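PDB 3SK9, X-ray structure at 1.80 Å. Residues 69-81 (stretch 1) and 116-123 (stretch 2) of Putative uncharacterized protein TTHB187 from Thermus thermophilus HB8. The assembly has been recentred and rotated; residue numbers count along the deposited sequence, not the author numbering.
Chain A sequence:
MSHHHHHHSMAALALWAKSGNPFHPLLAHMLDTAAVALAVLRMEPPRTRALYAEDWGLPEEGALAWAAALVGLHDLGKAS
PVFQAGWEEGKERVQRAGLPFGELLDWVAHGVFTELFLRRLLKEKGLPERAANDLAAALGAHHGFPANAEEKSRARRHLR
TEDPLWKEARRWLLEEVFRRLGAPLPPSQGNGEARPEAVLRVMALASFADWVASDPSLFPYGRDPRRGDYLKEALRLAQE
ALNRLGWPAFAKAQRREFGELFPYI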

# COMPACT_ATOMS: atom_id res chain seq x y z
N ALA A 69 3.08 5.47 -2.89
CA ALA A 69 3.05 5.62 -1.42
C ALA A 69 1.69 5.16 -0.86
O ALA A 69 1.62 4.49 0.18
CB ALA A 69 3.27 7.07 -1.06
N LEU A 70 0.62 5.52 -1.55
CA LEU A 70 -0.71 5.11 -1.10
C LEU A 70 -0.77 3.59 -1.07
O LEU A 70 -1.29 2.98 -0.15
CB LEU A 70 -1.77 5.61 -2.07
CG LEU A 70 -2.42 6.98 -1.93
CD1 LEU A 70 -3.40 7.17 -3.13
CD2 LEU A 70 -3.12 7.12 -0.55
N VAL A 71 -0.34 2.98 -2.17
CA VAL A 71 -0.41 1.52 -2.32
C VAL A 71 0.46 0.85 -1.23
O VAL A 71 0.17 -0.28 -0.76
CB VAL A 71 0.09 1.17 -3.72
CG1 VAL A 71 0.54 -0.26 -3.81
CG2 VAL A 71 -1.08 1.52 -4.76
N GLY A 72 1.53 1.52 -0.86
CA GLY A 72 2.35 0.99 0.24
C GLY A 72 1.58 0.81 1.55
O GLY A 72 2.05 0.12 2.47
N LEU A 73 0.43 1.46 1.68
CA LEU A 73 -0.30 1.42 2.97
C LEU A 73 -1.31 0.29 3.00
O LEU A 73 -2.06 0.18 3.97
CB LEU A 73 -1.02 2.74 3.22
CG LEU A 73 -0.12 3.98 3.10
CD1 LEU A 73 -1.00 5.19 3.11
CD2 LEU A 73 0.89 4.01 4.22
N HIS A 74 -1.35 -0.55 1.96
CA HIS A 74 -2.33 -1.66 1.89
C HIS A 74 -2.39 -2.48 3.19
O HIS A 74 -3.47 -2.89 3.60
CB HIS A 74 -1.94 -2.57 0.69
CG HIS A 74 -2.87 -3.71 0.38
ND1 HIS A 74 -2.70 -4.98 0.90
CD2 HIS A 74 -3.93 -3.80 -0.48
CE1 HIS A 74 -3.60 -5.80 0.38
NE2 HIS A 74 -4.37 -5.11 -0.45
N ASP A 75 -1.24 -2.76 3.81
CA ASP A 75 -1.25 -3.64 5.00
C ASP A 75 -1.08 -2.85 6.28
O ASP A 75 -0.67 -3.42 7.30
CB ASP A 75 -0.16 -4.74 4.89
CG ASP A 75 -0.59 -5.93 4.01
OD1 ASP A 75 -1.68 -5.90 3.36
OD2 ASP A 75 0.17 -6.92 3.98
N LEU A 76 -1.39 -1.56 6.25
CA LEU A 76 -1.30 -0.75 7.46
C LEU A 76 -2.22 -1.31 8.58
O LEU A 76 -1.92 -1.19 9.78
CB LEU A 76 -1.68 0.70 7.15
CG LEU A 76 -1.58 1.60 8.37
CD1 LEU A 76 -0.11 1.66 8.82
CD2 LEU A 76 -2.11 3.04 8.04
N GLY A 77 -3.30 -1.99 8.18
CA GLY A 77 -4.19 -2.64 9.14
C GLY A 77 -3.52 -3.65 10.08
O GLY A 77 -4.07 -3.97 11.13
N LYS A 78 -2.33 -4.14 9.71
CA LYS A 78 -1.58 -5.09 10.57
C LYS A 78 -0.94 -4.42 11.78
O LYS A 78 -0.47 -5.11 12.70
CB LYS A 78 -0.51 -5.83 9.77
CG LYS A 78 -1.11 -6.85 8.81
CD LYS A 78 -0.05 -7.75 8.22
CE LYS A 78 -0.59 -8.64 7.12
NZ LYS A 78 0.46 -8.90 6.10
N ALA A 79 -0.95 -3.10 11.78
CA ALA A 79 -0.36 -2.31 12.87
C ALA A 79 -1.39 -2.17 14.00
O ALA A 79 -1.81 -1.07 14.34
CB ALA A 79 0.07 -0.95 12.38
N SER A 80 -1.70 -3.32 14.59
CA SER A 80 -2.68 -3.44 15.66
C SER A 80 -2.34 -4.70 16.48
O SER A 80 -1.83 -5.67 15.92
CB SER A 80 -4.06 -3.60 15.01
OG SER A 80 -5.02 -4.00 16.01
N PRO A 81 -2.64 -4.72 17.78
CA PRO A 81 -2.24 -5.89 18.59
C PRO A 81 -2.90 -7.18 18.08
O PRO A 81 -2.33 -8.24 18.21
CB PRO A 81 -2.77 -5.57 20.00
CG PRO A 81 -3.10 -4.14 20.04
CD PRO A 81 -3.20 -3.62 18.59
N LEU A 116 -10.40 1.45 8.01
CA LEU A 116 -10.72 2.37 9.11
C LEU A 116 -9.58 3.34 9.39
O LEU A 116 -9.83 4.51 9.63
CB LEU A 116 -11.04 1.62 10.38
CG LEU A 116 -12.34 0.81 10.30
CD1 LEU A 116 -12.47 -0.05 11.56
CD2 LEU A 116 -13.47 1.77 10.15
N PHE A 117 -8.35 2.85 9.37
CA PHE A 117 -7.20 3.69 9.69
C PHE A 117 -7.04 4.76 8.61
O PHE A 117 -6.80 5.93 8.92
CB PHE A 117 -5.88 2.88 9.78
CG PHE A 117 -5.87 1.84 10.89
CD1 PHE A 117 -6.76 1.90 11.94
CD2 PHE A 117 -4.93 0.83 10.88
CE1 PHE A 117 -6.72 0.96 12.95
CE2 PHE A 117 -4.89 -0.11 11.91
CZ PHE A 117 -5.78 -0.05 12.92
N LEU A 118 -7.19 4.35 7.34
CA LEU A 118 -6.90 5.27 6.25
C LEU A 118 -7.99 6.34 6.14
O LEU A 118 -7.67 7.45 5.67
CB LEU A 118 -6.71 4.53 4.92
CG LEU A 118 -5.40 3.73 4.83
CD1 LEU A 118 -5.23 3.09 3.40
CD2 LEU A 118 -4.21 4.64 5.13
N ARG A 119 -9.24 6.03 6.53
CA ARG A 119 -10.31 7.03 6.50
C ARG A 119 -9.87 8.22 7.34
O ARG A 119 -10.04 9.38 6.96
CB ARG A 119 -11.65 6.48 7.02
CG ARG A 119 -12.39 5.59 5.98
CD ARG A 119 -13.65 4.93 6.59
NE ARG A 119 -14.66 5.89 6.99
CZ ARG A 119 -15.74 6.21 6.28
NH1 ARG A 119 -15.96 5.66 5.08
NH2 ARG A 119 -16.62 7.10 6.76
N ARG A 120 -9.29 7.93 8.50
CA ARG A 120 -8.80 9.01 9.38
C ARG A 120 -7.49 9.64 8.89
O ARG A 120 -7.35 10.85 8.82
CB ARG A 120 -8.58 8.40 10.76
CG ARG A 120 -8.37 9.39 11.89
CD ARG A 120 -8.94 8.83 13.19
NE ARG A 120 -10.38 8.62 13.13
CZ ARG A 120 -11.11 8.06 14.10
NH1 ARG A 120 -10.52 7.65 15.23
NH2 ARG A 120 -12.42 7.91 13.96
N LEU A 121 -6.52 8.79 8.57
CA LEU A 121 -5.17 9.22 8.34
C LEU A 121 -5.02 10.01 7.05
O LEU A 121 -4.23 10.96 7.01
CB LEU A 121 -4.23 8.00 8.30
CG LEU A 121 -3.63 7.63 9.65
CD1 LEU A 121 -4.64 7.61 10.79
CD2 LEU A 121 -2.96 6.26 9.49
N LEU A 122 -5.74 9.62 6.00
CA LEU A 122 -5.66 10.34 4.72
C LEU A 122 -6.34 11.73 4.84
O LEU A 122 -5.91 12.70 4.23
CB LEU A 122 -6.30 9.51 3.58
CG LEU A 122 -5.53 8.23 3.18
CD1 LEU A 122 -6.31 7.50 2.07
CD2 LEU A 122 -4.06 8.45 2.74
N LYS A 123 -7.37 11.84 5.67
CA LYS A 123 -7.95 13.13 5.90
C LYS A 123 -7.01 14.03 6.69
O LYS A 123 -6.95 15.23 6.43
CB LYS A 123 -9.30 13.03 6.58
CG LYS A 123 -10.35 12.31 5.76
CD LYS A 123 -11.66 12.13 6.52
CE LYS A 123 -12.47 10.99 5.79
NZ LYS A 123 -13.51 10.41 6.59

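Leucine against leucine makes the centre of this contact. Leu76, with chi1 t and chi2 p, brings its CD2 to 3.6 Å from CD2 of Leu121 and 3.9 Å from CD2 of Leu118, so one methyl serves two neighbours on the helix. Leu118 also takes Leu73, whose CD1 lies 3.8 Å from its CD2. Further along, Leu70 points its CA-to-CB bond sideways, yet its end closes in, CD2 to CD2 of Leu122 at 3.7 Å. The first rule is spacing: Leu118 and Leu122 stand one helical turn apart, joined by Leu122 N to Leu118 O, and offer successive methyls to a chain that runs through two overlapping type I turns, Val71 to His74 and Leu73 to Leu76.

The backbones come nearer at Gly77. Gly77 and Phe117 have their CA atoms 7.0 Å apart, against 9.3 Å for Leu70 and Leu122, and Gly77 CA rests 3.8 Å from Phe117 CE2. The ring's edge meets backbone as well: Leu76 O is 3.8 Å from Phe117 CD2, while that oxygen accepts Ala79 N.

No hydrogen bond crosses between the stretches. Polar groups pair within the first instead: Asp75 OD1 accepts His74 ND1 at 2.8 Å, and Asp75 OD2 forms a salt bridge with Lys78 NZ at 2.9 Å; the CA-to-CB bonds of His74 and Lys78 point away from the helix.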